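Local coordinates for protein Pts system, fructose-specific iiabc component (Borrelia burgdorferi, PDB 5DLE) that probably serves as the IIB domain of a fructose phosphotransferase system transporter, passing phosphoryl groups on to incoming fructose, at residues T18-G23 with A73-I78; K10-V15 with N66-I71; R87-S92 with F108-F113; A31-N36 with K95-T100. All blocks are in the same frame, centred on the assembly; numbering follows the deposited sequence. Where two conformers were deposited one is given.

Interaction 1: residues T18-G23 with A73-I78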
loop_
_atom_site.group_PDB
_atom_site.type_symbol
_atom_site.label_atom_id
_atom_site.label_comp_id
_atom_site.label_asym_id
_atom_site.label_seq_id
_atom_site.Cartn_x
_atom_site.Cartn_y
_atom_site.Cartn_z
ATOM N N THR A 18 -6.619 -4.263 13.370
ATOM C CA THR A 18 -6.717 -4.068 11.933
ATOM C C THR A 18 -6.033 -5.257 11.274
ATOM O O THR A 18 -4.985 -5.729 11.734
ATOM C CB THR A 18 -6.135 -2.754 11.477
ATOM O OG1 THR A 18 -4.695 -2.746 11.639
ATOM C CG2 THR A 18 -6.806 -1.576 12.237
ATOM N N ALA A 19 -6.657 -5.781 10.220
ATOM C CA ALA A 19 -6.120 -7.000 9.615
ATOM C C ALA A 19 -6.497 -7.027 8.151
ATOM O O ALA A 19 -7.655 -7.191 7.822
ATOM C CB ALA A 19 -6.654 -8.243 10.326
ATOM N N CYS A 20 -5.506 -6.869 7.281
ATOM C CA CYS A 20 -5.715 -7.044 5.831
ATOM C C CYS A 20 -4.599 -7.957 5.350
ATOM O O CYS A 20 -3.422 -7.620 5.518
ATOM C CB CYS A 20 -5.700 -5.692 5.149
ATOM S SG CYS A 20 -5.800 -5.922 3.335
ATOM N N PRO A 21 -4.918 -9.069 4.682
ATOM C CA PRO A 21 -3.857 -10.008 4.293
ATOM C C PRO A 21 -3.251 -9.706 2.927
ATOM O O PRO A 21 -2.838 -10.627 2.224
ATOM C CB PRO A 21 -4.586 -11.358 4.268
ATOM C CG PRO A 21 -5.978 -10.979 3.812
ATOM C CD PRO A 21 -6.265 -9.619 4.502
ATOM N N VAL A 22 -3.213 -8.445 2.526
ATOM C CA VAL A 22 -2.500 -7.985 1.349
ATOM C C VAL A 22 -1.424 -7.035 1.845
ATOM O O VAL A 22 -1.748 -5.907 2.256
ATOM C CB VAL A 22 -3.423 -7.303 0.353
ATOM C CG1 VAL A 22 -2.591 -6.756 -0.817
ATOM C CG2 VAL A 22 -4.429 -8.289 -0.145
ATOM N N GLY A 23 -0.156 -7.437 1.719
ATOM C CA GLY A 23 0.942 -6.556 2.131
ATOM C C GLY A 23 0.730 -6.022 3.545
ATOM O O GLY A 23 0.276 -6.734 4.446
ATOM N N ALA A 73 -11.257 -3.764 12.232
ATOM C CA ALA A 73 -11.236 -3.320 10.847
ATOM C C ALA A 73 -10.474 -4.419 10.100
ATOM O O ALA A 73 -9.239 -4.404 10.039
ATOM C CB ALA A 73 -10.576 -1.939 10.721
ATOM N N VAL A 74 -11.222 -5.400 9.564
ATOM C CA VAL A 74 -10.625 -6.670 9.168
ATOM C C VAL A 74 -11.173 -7.087 7.825
ATOM O O VAL A 74 -12.359 -6.880 7.520
ATOM C CB VAL A 74 -10.836 -7.776 10.225
ATOM C CG1 VAL A 74 -10.190 -7.359 11.554
ATOM C CG2 VAL A 74 -12.327 -8.013 10.515
ATOM N N ASP A 75 -10.278 -7.679 7.032
ATOM C CA ASP A 75 -10.628 -8.287 5.760
ATOM C C ASP A 75 -10.297 -9.765 5.764
ATOM O O ASP A 75 -10.036 -10.341 4.696
ATOM C CB ASP A 75 -9.854 -7.640 4.622
ATOM C CG ASP A 75 -10.027 -6.124 4.562
ATOM O OD1 ASP A 75 -11.142 -5.607 4.809
ATOM O OD2 ASP A 75 -9.055 -5.459 4.155
ATOM N N LYS A 76 -10.219 -10.370 6.937
ATOM C CA LYS A 76 -10.017 -11.796 7.125
ATOM C C LYS A 76 -10.610 -12.125 8.485
ATOM O O LYS A 76 -10.844 -11.231 9.304
ATOM C CB LYS A 76 -8.535 -12.185 7.049
ATOM C CG LYS A 76 -7.679 -11.584 8.169
ATOM C CD LYS A 76 -6.263 -12.159 8.139
ATOM C CE LYS A 76 -5.606 -12.073 9.520
ATOM N NZ LYS A 76 -4.193 -12.572 9.538
ATOM N N ASP A 77 -10.882 -13.408 8.712
ATOM C CA ASP A 77 -11.385 -13.824 10.017
ATOM C C ASP A 77 -10.260 -13.769 11.034
ATOM O O ASP A 77 -9.124 -14.142 10.739
ATOM C CB ASP A 77 -11.969 -15.232 9.934
ATOM C CG ASP A 77 -13.273 -15.282 9.151
ATOM O OD1 ASP A 77 -14.046 -14.300 9.195
ATOM O OD2 ASP A 77 -13.540 -16.312 8.503
ATOM N N ILE A 78 -10.561 -13.248 12.234
ATOM C CA ILE A 78 -9.598 -13.215 13.328
ATOM C C ILE A 78 -10.271 -13.881 14.525
ATOM O O ILE A 78 -11.464 -14.196 14.488
ATOM C CB ILE A 78 -9.142 -11.780 13.686
ATOM C CG1 ILE A 78 -10.330 -10.976 14.215
ATOM C CG2 ILE A 78 -8.530 -11.060 12.453
ATOM C CD1 ILE A 78 -9.897 -9.731 14.905
#

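Interaction 2: residues K10-V15 with N66-I71. With IMD (imidazole), chain E.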
loop_
_atom_site.group_PDB
_atom_site.type_symbol
_atom_site.label_atom_id
_atom_site.label_comp_id
_atom_site.label_asym_id
_atom_site.label_seq_id
_atom_site.Cartn_x
_atom_site.Cartn_y
_atom_site.Cartn_z
ATOM N N LYS A 10 -10.373 10.139 33.642
ATOM C CA LYS A 10 -9.675 9.240 32.725
ATOM C C LYS A 10 -10.452 9.056 31.414
ATOM O O LYS A 10 -11.591 8.582 31.420
ATOM C CB LYS A 10 -9.433 7.881 33.390
ATOM N N ALA A 11 -9.826 9.441 30.300
ATOM C CA ALA A 11 -10.443 9.271 28.988
ATOM C C ALA A 11 -10.822 7.815 28.766
ATOM O O ALA A 11 -10.101 6.898 29.176
ATOM C CB ALA A 11 -9.492 9.732 27.882
ATOM N N GLU A 12 -11.968 7.600 28.129
ATOM C CA GLU A 12 -12.359 6.240 27.817
ATOM C C GLU A 12 -11.354 5.607 26.864
ATOM O O GLU A 12 -10.639 6.288 26.127
ATOM C CB GLU A 12 -13.726 6.206 27.166
ATOM C CG GLU A 12 -14.824 6.774 27.998
ATOM C CD GLU A 12 -16.112 6.427 27.363
ATOM O OE1 GLU A 12 -16.325 5.213 27.183
ATOM O OE2 GLU A 12 -16.866 7.351 26.991
ATOM N N LYS A 13 -11.326 4.281 26.878
ATOM C CA LYS A 13 -10.342 3.509 26.123
ATOM C C LYS A 13 -11.012 2.779 24.967
ATOM O O LYS A 13 -12.054 2.138 25.122
ATOM C CB LYS A 13 -9.630 2.511 27.035
ATOM C CG LYS A 13 -8.758 3.220 28.124
ATOM C CD LYS A 13 -8.141 2.204 29.051
ATOM C CE LYS A 13 -7.327 2.885 30.127
ATOM N NZ LYS A 13 -6.461 1.911 30.833
ATOM N N ILE A 14 -10.380 2.843 23.799
ATOM C CA ILE A 14 -10.788 2.035 22.648
ATOM C C ILE A 14 -9.682 1.021 22.403
ATOM O O ILE A 14 -8.502 1.356 22.558
ATOM C CB ILE A 14 -10.997 2.925 21.404
ATOM C CG1 ILE A 14 -12.109 3.944 21.646
ATOM C CG2 ILE A 14 -11.270 2.055 20.132
ATOM C CD1 ILE A 14 -12.333 4.915 20.498
ATOM N N VAL A 15 -10.041 -0.216 22.060
ATOM C CA VAL A 15 -9.048 -1.112 21.465
ATOM C C VAL A 15 -9.506 -1.475 20.064
ATOM O O VAL A 15 -10.710 -1.487 19.751
ATOM C CB VAL A 15 -8.780 -2.382 22.306
ATOM C CG1 VAL A 15 -8.178 -1.979 23.664
ATOM C CG2 VAL A 15 -10.051 -3.229 22.479
ATOM N N ASN A 66 -10.429 -3.368 29.930
ATOM C CA ASN A 66 -10.628 -1.959 30.255
ATOM C C ASN A 66 -11.289 -1.150 29.157
ATOM O O ASN A 66 -11.686 -0.011 29.402
ATOM C CB ASN A 66 -9.286 -1.338 30.635
ATOM C CG ASN A 66 -8.728 -1.932 31.920
ATOM O OD1 ASN A 66 -9.482 -2.361 32.790
ATOM N ND2 ASN A 66 -7.408 -1.981 32.026
ATOM N N ALA A 67 -11.412 -1.702 27.950
ATOM C CA ALA A 67 -11.903 -0.930 26.814
ATOM C C ALA A 67 -13.396 -0.660 26.919
ATOM O O ALA A 67 -14.172 -1.511 27.356
ATOM C CB ALA A 67 -11.630 -1.725 25.528
ATOM N N SER A 68 -13.802 0.518 26.430
ATOM C CA SER A 68 -15.219 0.815 26.305
ATOM C C SER A 68 -15.810 0.135 25.089
ATOM O O SER A 68 -16.988 -0.249 25.089
ATOM C CB SER A 68 -15.463 2.311 26.188
ATOM O OG SER A 68 -15.135 2.950 27.400
ATOM N N VAL A 69 -15.011 0.035 24.030
ATOM C CA VAL A 69 -15.462 -0.509 22.746
ATOM C C VAL A 69 -14.295 -1.235 22.097
ATOM O O VAL A 69 -13.133 -0.909 22.346
ATOM C CB VAL A 69 -15.996 0.625 21.825
ATOM C CG1 VAL A 69 -17.309 1.194 22.371
ATOM C CG2 VAL A 69 -15.015 1.775 21.794
ATOM N N VAL A 70 -14.621 -2.202 21.235
ATOM C CA VAL A 70 -13.653 -2.884 20.370
ATOM C C VAL A 70 -14.009 -2.558 18.917
ATOM O O VAL A 70 -15.150 -2.774 18.501
ATOM C CB VAL A 70 -13.706 -4.412 20.570
ATOM C CG1 VAL A 70 -12.758 -5.131 19.615
ATOM C CG2 VAL A 70 -13.414 -4.822 22.057
ATOM N N ILE A 71 -13.038 -2.097 18.133
ATOM C CA ILE A 71 -13.245 -1.834 16.711
ATOM C C ILE A 71 -12.394 -2.825 15.928
ATOM O O ILE A 71 -11.174 -2.904 16.119
ATOM C CB ILE A 71 -12.886 -0.386 16.336
ATOM C CG1 ILE A 71 -13.771 0.587 17.116
ATOM C CG2 ILE A 71 -13.010 -0.143 14.791
ATOM C CD1 ILE A 71 -13.421 2.028 16.828
HETATM N N1 IMD E . -19.861 7.903 23.705
HETATM C C2 IMD E . -18.748 7.762 24.465
HETATM N N3 IMD E . -19.042 6.939 25.499
HETATM C C4 IMD E . -20.336 6.558 25.393
HETATM C C5 IMD E . -20.857 7.170 24.261
HETATM O O HOH W 1 -12.915 2.574 28.890
HETATM O O HOH W 2 -5.901 -0.525 29.298
#

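Interaction 3: residues R87-S92 with F108-F113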
loop_
_atom_site.group_PDB
_atom_site.type_symbol
_atom_site.label_atom_id
_atom_site.label_comp_id
_atom_site.label_asym_id
_atom_site.label_seq_id
_atom_site.Cartn_x
_atom_site.Cartn_y
_atom_site.Cartn_z
ATOM N N ARG A 87 -18.788 -4.380 23.548
ATOM C CA ARG A 87 -19.345 -3.841 22.316
ATOM C C ARG A 87 -18.285 -3.973 21.240
ATOM O O ARG A 87 -17.154 -3.527 21.428
ATOM C CB ARG A 87 -19.729 -2.374 22.467
ATOM C CG ARG A 87 -20.848 -2.139 23.479
ATOM C CD ARG A 87 -21.299 -0.693 23.312
ATOM N NE ARG A 87 -22.348 -0.294 24.259
ATOM C CZ ARG A 87 -23.627 -0.253 23.945
ATOM N NH1 ARG A 87 -24.029 -0.598 22.723
ATOM N NH2 ARG A 87 -24.507 0.163 24.853
ATOM N N VAL A 88 -18.656 -4.577 20.106
ATOM C CA VAL A 88 -17.708 -4.817 19.016
ATOM C C VAL A 88 -18.308 -4.249 17.742
ATOM O O VAL A 88 -19.427 -4.604 17.363
ATOM C CB VAL A 88 -17.387 -6.312 18.854
ATOM C CG1 VAL A 88 -16.462 -6.513 17.640
ATOM C CG2 VAL A 88 -16.736 -6.902 20.112
ATOM N N TYR A 89 -17.548 -3.367 17.076
ATOM C CA TYR A 89 -17.948 -2.779 15.809
ATOM C C TYR A 89 -16.992 -3.313 14.764
ATOM O O TYR A 89 -15.801 -2.961 14.772
ATOM C CB TYR A 89 -17.884 -1.266 15.869
ATOM C CG TYR A 89 -18.621 -0.603 14.755
ATOM C CD1 TYR A 89 -19.817 -1.113 14.280
ATOM C CD2 TYR A 89 -18.117 0.523 14.177
ATOM C CE1 TYR A 89 -20.490 -0.485 13.235
ATOM C CE2 TYR A 89 -18.786 1.161 13.141
ATOM C CZ TYR A 89 -19.953 0.662 12.682
ATOM O OH TYR A 89 -20.577 1.318 11.647
ATOM N N LYS A 90 -17.505 -4.179 13.892
ATOM C CA LYS A 90 -16.674 -4.821 12.871
ATOM C C LYS A 90 -16.987 -4.250 11.493
ATOM O O LYS A 90 -18.150 -4.245 11.059
ATOM C CB LYS A 90 -16.910 -6.331 12.870
ATOM C CG LYS A 90 -16.098 -7.058 11.836
ATOM C CD LYS A 90 -15.864 -8.487 12.290
ATOM C CE LYS A 90 -16.975 -9.395 11.824
ATOM N NZ LYS A 90 -16.594 -10.833 11.983
ATOM N N VAL A 91 -15.927 -3.804 10.800
ATOM C CA VAL A 91 -15.997 -3.185 9.481
ATOM C C VAL A 91 -14.816 -3.677 8.664
ATOM O O VAL A 91 -13.888 -4.315 9.167
ATOM C CB VAL A 91 -15.983 -1.639 9.558
ATOM C CG1 VAL A 91 -17.216 -1.139 10.365
ATOM C CG2 VAL A 91 -14.706 -1.150 10.221
ATOM N N SER A 92 -14.894 -3.415 7.371
ATOM C CA SER A 92 -13.773 -3.714 6.495
ATOM C C SER A 92 -12.671 -2.687 6.688
ATOM O O SER A 92 -12.902 -1.614 7.219
ATOM C CB SER A 92 -14.249 -3.671 5.041
ATOM O OG SER A 92 -14.647 -2.332 4.707
ATOM N N PHE A 108 -19.583 3.236 19.728
ATOM C CA PHE A 108 -20.103 3.250 21.088
ATOM C C PHE A 108 -21.550 2.793 21.166
ATOM O O PHE A 108 -22.053 2.566 22.279
ATOM C CB PHE A 108 -19.941 4.658 21.645
ATOM C CG PHE A 108 -18.534 4.991 21.931
ATOM C CD1 PHE A 108 -17.719 5.553 20.937
ATOM C CD2 PHE A 108 -17.977 4.654 23.159
ATOM C CE1 PHE A 108 -16.396 5.823 21.194
ATOM C CE2 PHE A 108 -16.638 4.911 23.439
ATOM C CZ PHE A 108 -15.828 5.485 22.442
ATOM N N ASN A 109 -22.228 2.666 20.028
ATOM C CA ASN A 109 -23.569 2.103 19.978
ATOM C C ASN A 109 -23.583 0.694 19.418
ATOM O O ASN A 109 -24.657 0.168 19.151
ATOM C CB ASN A 109 -24.491 2.995 19.144
ATOM C CG ASN A 109 -24.596 4.388 19.700
ATOM O OD1 ASN A 109 -24.388 5.365 18.984
ATOM N ND2 ASN A 109 -24.892 4.491 20.981
ATOM N N ALA A 110 -22.404 0.103 19.178
ATOM C CA ALA A 110 -22.311 -1.208 18.563
ATOM C C ALA A 110 -22.869 -2.284 19.497
ATOM O O ALA A 110 -22.853 -2.130 20.725
ATOM C CB ALA A 110 -20.853 -1.505 18.212
ATOM N N PRO A 111 -23.372 -3.385 18.947
ATOM C CA PRO A 111 -23.952 -4.421 19.810
ATOM C C PRO A 111 -22.903 -5.133 20.645
ATOM O O PRO A 111 -21.739 -5.278 20.253
ATOM C CB PRO A 111 -24.611 -5.384 18.812
ATOM C CG PRO A 111 -24.932 -4.520 17.641
ATOM C CD PRO A 111 -23.745 -3.589 17.532
ATOM N N VAL A 112 -23.340 -5.575 21.834
ATOM C CA VAL A 112 -22.466 -6.385 22.674
ATOM C C VAL A 112 -22.299 -7.763 22.053
ATOM O O VAL A 112 -23.286 -8.431 21.696
ATOM C CB VAL A 112 -23.031 -6.448 24.107
ATOM C CG1 VAL A 112 -22.187 -7.363 24.984
ATOM C CG2 VAL A 112 -23.048 -5.049 24.653
ATOM N N PHE A 113 -21.049 -8.182 21.897
ATOM C CA PHE A 113 -20.715 -9.449 21.245
ATOM C C PHE A 113 -20.860 -10.631 22.211
ATOM O O PHE A 113 -21.401 -11.658 21.789
ATOM C CB PHE A 113 -19.289 -9.382 20.680
ATOM C CG PHE A 113 -18.888 -10.588 19.897
ATOM C CD1 PHE A 113 -19.569 -10.929 18.737
ATOM C CD2 PHE A 113 -17.825 -11.386 20.321
ATOM C CE1 PHE A 113 -19.178 -12.069 17.992
ATOM C CE2 PHE A 113 -17.442 -12.518 19.600
ATOM C CZ PHE A 113 -18.129 -12.859 18.431
ATOM O OXT PHE A 113 -20.488 -10.641 23.412
HETATM O O HOH W 3 -21.157 -7.013 18.308
#

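Interaction 4: residues A31-N36 with K95-T100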
loop_
_atom_site.group_PDB
_atom_site.type_symbol
_atom_site.label_atom_id
_atom_site.label_comp_id
_atom_site.label_asym_id
_atom_site.label_seq_id
_atom_site.Cartn_x
_atom_site.Cartn_y
_atom_site.Cartn_z
ATOM N N ALA A 31 -4.947 1.381 10.853
ATOM C CA ALA A 31 -4.540 1.559 12.257
ATOM C C ALA A 31 -4.234 3.000 12.562
ATOM O O ALA A 31 -4.693 3.538 13.589
ATOM C CB ALA A 31 -3.327 0.687 12.572
ATOM N N LYS A 32 -3.474 3.648 11.671
ATOM C CA LYS A 32 -3.041 5.005 11.947
ATOM C C LYS A 32 -4.211 5.963 11.838
ATOM O O LYS A 32 -4.317 6.909 12.632
ATOM C CB LYS A 32 -1.891 5.382 11.026
ATOM C CG LYS A 32 -1.229 6.687 11.333
ATOM C CD LYS A 32 -0.648 6.775 12.780
ATOM C CE LYS A 32 -0.084 8.150 12.916
ATOM N NZ LYS A 32 0.255 8.477 14.325
ATOM N N LYS A 33 -5.136 5.742 10.903
ATOM C CA LYS A 33 -6.294 6.634 10.846
ATOM C C LYS A 33 -7.177 6.451 12.067
ATOM O O LYS A 33 -7.711 7.440 12.598
ATOM C CB LYS A 33 -7.097 6.426 9.569
ATOM C CG LYS A 33 -6.290 6.853 8.372
ATOM C CD LYS A 33 -7.123 6.953 7.146
ATOM C CE LYS A 33 -7.823 8.312 7.045
ATOM N NZ LYS A 33 -8.343 8.399 5.629
ATOM N N ILE A 34 -7.343 5.206 12.532
ATOM C CA ILE A 34 -8.142 4.995 13.754
ATOM C C ILE A 34 -7.461 5.664 14.945
ATOM O O ILE A 34 -8.132 6.311 15.764
ATOM C CB ILE A 34 -8.349 3.487 13.989
ATOM C CG1 ILE A 34 -9.358 2.951 12.967
ATOM C CG2 ILE A 34 -8.855 3.220 15.437
ATOM C CD1 ILE A 34 -9.422 1.439 12.957
ATOM N N GLU A 35 -6.139 5.502 15.070
ATOM C CA GLU A 35 -5.399 6.161 16.167
ATOM C C GLU A 35 -5.561 7.676 16.109
ATOM O O GLU A 35 -5.829 8.301 17.136
ATOM C CB GLU A 35 -3.921 5.777 16.105
ATOM C CG GLU A 35 -3.668 4.326 16.489
ATOM C CD GLU A 35 -2.287 3.800 16.096
ATOM O OE1 GLU A 35 -1.463 4.564 15.513
ATOM O OE2 GLU A 35 -2.046 2.598 16.350
ATOM N N ASN A 36 -5.403 8.285 14.928
ATOM C CA ASN A 36 -5.492 9.746 14.848
ATOM C C ASN A 36 -6.892 10.227 15.175
ATOM O O ASN A 36 -7.043 11.253 15.837
ATOM C CB ASN A 36 -5.081 10.245 13.455
ATOM C CG ASN A 36 -3.576 10.213 13.236
ATOM O OD1 ASN A 36 -2.806 10.184 14.214
ATOM N ND2 ASN A 36 -3.147 10.320 11.988
ATOM N N LYS A 95 -13.750 0.533 4.814
ATOM C CA LYS A 95 -14.685 1.410 5.515
ATOM C C LYS A 95 -13.988 2.129 6.661
ATOM O O LYS A 95 -14.215 3.325 6.888
ATOM C CB LYS A 95 -15.873 0.603 6.019
ATOM N N ALA A 96 -13.104 1.426 7.377
ATOM C CA ALA A 96 -12.384 2.063 8.483
ATOM C C ALA A 96 -11.494 3.194 7.971
ATOM O O ALA A 96 -11.302 4.222 8.648
ATOM C CB ALA A 96 -11.560 1.028 9.239
ATOM N N ILE A 97 -10.922 3.020 6.785
ATOM C CA ILE A 97 -10.041 4.048 6.234
ATOM C C ILE A 97 -10.821 5.230 5.705
ATOM O O ILE A 97 -10.402 6.384 5.884
ATOM C CB ILE A 97 -9.150 3.426 5.146
ATOM C CG1 ILE A 97 -8.155 2.486 5.822
ATOM C CG2 ILE A 97 -8.431 4.533 4.333
ATOM C CD1 ILE A 97 -7.423 1.540 4.812
ATOM N N ASN A 98 -11.957 4.981 5.045
ATOM C CA ASN A 98 -12.664 6.062 4.379
ATOM C C ASN A 98 -13.775 6.678 5.212
ATOM O O ASN A 98 -14.281 7.746 4.835
ATOM C CB ASN A 98 -13.239 5.564 3.048
ATOM C CG ASN A 98 -12.162 5.417 2.010
ATOM O OD1 ASN A 98 -11.067 5.966 2.159
ATOM N ND2 ASN A 98 -12.457 4.676 0.943
ATOM N N ASN A 99 -14.136 6.071 6.340
ATOM C CA ASN A 99 -15.257 6.554 7.144
ATOM C C ASN A 99 -14.869 6.631 8.607
ATOM O O ASN A 99 -15.680 6.329 9.469
ATOM C CB ASN A 99 -16.473 5.635 6.983
ATOM C CG ASN A 99 -17.799 6.311 7.352
ATOM O OD1 ASN A 99 -17.926 7.537 7.318
ATOM N ND2 ASN A 99 -18.805 5.502 7.647
ATOM N N THR A 100 -13.624 7.036 8.905
ATOM C CA THR A 100 -13.063 6.800 10.229
ATOM C C THR A 100 -13.803 7.567 11.330
ATOM O O THR A 100 -14.060 7.010 12.401
ATOM C CB THR A 100 -11.581 7.194 10.275
ATOM O OG1 THR A 100 -10.896 6.836 9.060
ATOM C CG2 THR A 100 -10.922 6.481 11.459
#

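Interaction 1: residues T18-G23 with A73-I78
A19 and D75 link the ends of two neighbouring parallel strands through their backbones. A19 N donates to A73 O (2.9 Å), and D75 N returns a bond to A19 O (2.8 Å). Both polar backbone atoms of A19 therefore turn to the same strand. T18 CA and V74 CA add CA-H...O contacts to A73 O and A19 O, the first at 3.2 Å.

The apolar contacts gather round the methyl of A19. Its CB touches V74 CG1 at 3.8 Å and I78 CG2 at 4.0 Å, while the extended side chain of K76 passes it with CG and CE and carries NZ to G51 O. On the other face of the sheet, T18 CG2 meets A73 CB.

Beyond the strands, C20 SG, anti to the backbone N (chi1 175°), lies 3.4 Å from D75 OD2, whose hydrogen bond is to T93 OG1. The ring of P21 crosses the D75 side chain at about a right angle, P21 CD coming 4.1 Å from D75 CB. C20 opens the loop after the first strand, the place where fructose IIB domains carry their phosphorylated cysteine, consistent with that role here.

Strand 13-19 runs between strands 44-50 and 69-74. Helix 25-40 covers the T18 face, with T27 O bonding T18 OG1, while V94 of the second subunit packs on P21 and D75.

Interaction 2: residues K10-V15 with N66-I71
E12 reaches S68 with the whole length of its side chain. Its CB stands 3.6 Å from S68 OG and CG 3.9 Å from the same oxygen; CD lies between S68 OG (3.6 Å) and N3 of an imidazole (3.5 Å), probably from the crystallisation liquor. The carboxylate then divides its two oxygens between these partners. OE1 accepts a hydrogen bond from S68 OG (2.6 Å) through its anti lone pair, whereas OE2 accepts a bond from imidazole N3 at 2.7 Å. S68 OG in turn accepts from a water that also donates to N66 O and accepts a bond from K13 N, so direct and water-mediated bonds join the residues just before the two strands.

Past this polar edge the backbones pair: K13 O accepts from S68 N at 2.7 Å, V15 N donates to V69 O, and V15 O accepts from I71 N. The short parallel segments 13-15 and 69-71 are inclined by 32°. V15 CG2, held between its own backbone N and carbonyl carbon, packs on A67 CB and on V70 CG2, each 3.7 Å away. I14 CG2 meets I71 CD1 on the opposite face. At the surface K13 lies beside N66, pointing the same way.

These are central strands of the sheet: 44-50 adjoins 13-19, with the backbone of I14 bonding to S44 and R46, and 88-91 adjoins 69-74. Helix 100-107 packs on V69 and I71 through S107 and I104, while L59 touches V15.

Interaction 3: residues R87-S92 with F108-F113
A110 O is held by the side chain of R87, whose NH1 donates to it at 2.8 Å. The donor stands above the carbonyl plane, 36° out of it, while the oxygen lies close to the guanidinium plane. R87 passes alongside this acceptor, its chain extended from CG to NE: CD comes within 3.3 Å of A110 O, and F108 O sits 3.4 Å over one guanidinium face, offset toward the rim. Further back, R87 CG rests against V112 CG2 at 3.8 Å.

The backbones touch at a single bridge, R87 with V112, where V88 N donates to P111 O at 3.2 Å. A water donates to both V88 O and P111 O and closes a second path between the chains. Strand 88-91 is an outermost strand of this chain's alpha/beta sheet. The tail 108-113, arriving from helix 100-107, lines the start of that strand on its outer edge, the edge turned away from strand 69-74, which pairs with R87 and Y89 through V70.

A110 is the buried residue of the tail. Its CB points at the strand and packs on V88 O; A110 CB also lies 3.8 Å from Y89 CB, and the Y89 hydroxyl is bonded to E106. At the end of the construct, V88 CG2 meets F113 CB at 3.6 Å, the two side chains lying at a slant to each other. At the other end of the tail the F108 ring stacks with Y43 and touches V69 and E12.

Interaction 4: residues A31-N36 with K95-T100
K33 leaves helix 25-40 with CG anti to the carbonyl carbon (chi1 -67°), and a bend at chi3 (85°) then swings CE toward the C-terminal end of helix 93-98. In this conformer, one of two deposited, NZ donates to I97 O at 2.9 Å, tilted from the carbonyl plane. A carbonyl at the last turn of a helix is a favourable place for an ammonium, whose charge would probably be eased by the helix end. The aliphatic part of the lysine also counts: CD lies 3.9 Å from I97 CG2, the two side chains crossing at about a right angle.

T100 fits against the backbone of helix 25-40. Its CG2, anti to the backbone N, presses on K33 O (3.5 Å) and I34 CA (3.9 Å), and stands 4.1 Å from I34 CG1. Its OG1 turns back to its own segment and donates to A96 O at 2.7 Å, in the carbonyl plane, which fixes the rotation of the side chain and satisfies the hydroxyl across the break at N99 between helices 93-98 and 100-107. I34 CD1 reaches A96 CB at 4.3 Å.

On the far side of helix 25-40, K32 and E35 form salt bridges with E35 and K32 of the fourth subunit, and N98 ND2 bonds P21 O of the second. Here helices 25-40 and 93-98 pack side by side over one face of a largely parallel sheet, T18 and I45 lying beneath I34, as in the three-layer alpha/beta fold of IIB domains.

Interactions 1 and 2 join the same pair of strands at opposite ends, their centres about 21 Å apart. Interaction 3 continues the sheet outward from interaction 2 through strand 88-91, about 12 Å away between centres: V70 O lies 2.9 Å from Y89 N, and the imidazole lies by E12 and F108. Interaction 4 covers the interaction 1 end from the helix side, with A73 CB 3.5 Å from A96 CB and T18 CG2 4.1 Å from I34 CD1. The likely phosphorylated cysteine, C20, thus belongs to interaction 1, while the imidazole marks the other end of the sheet. Interactions 1 and 4 also meet the second subunit through P21 and N98.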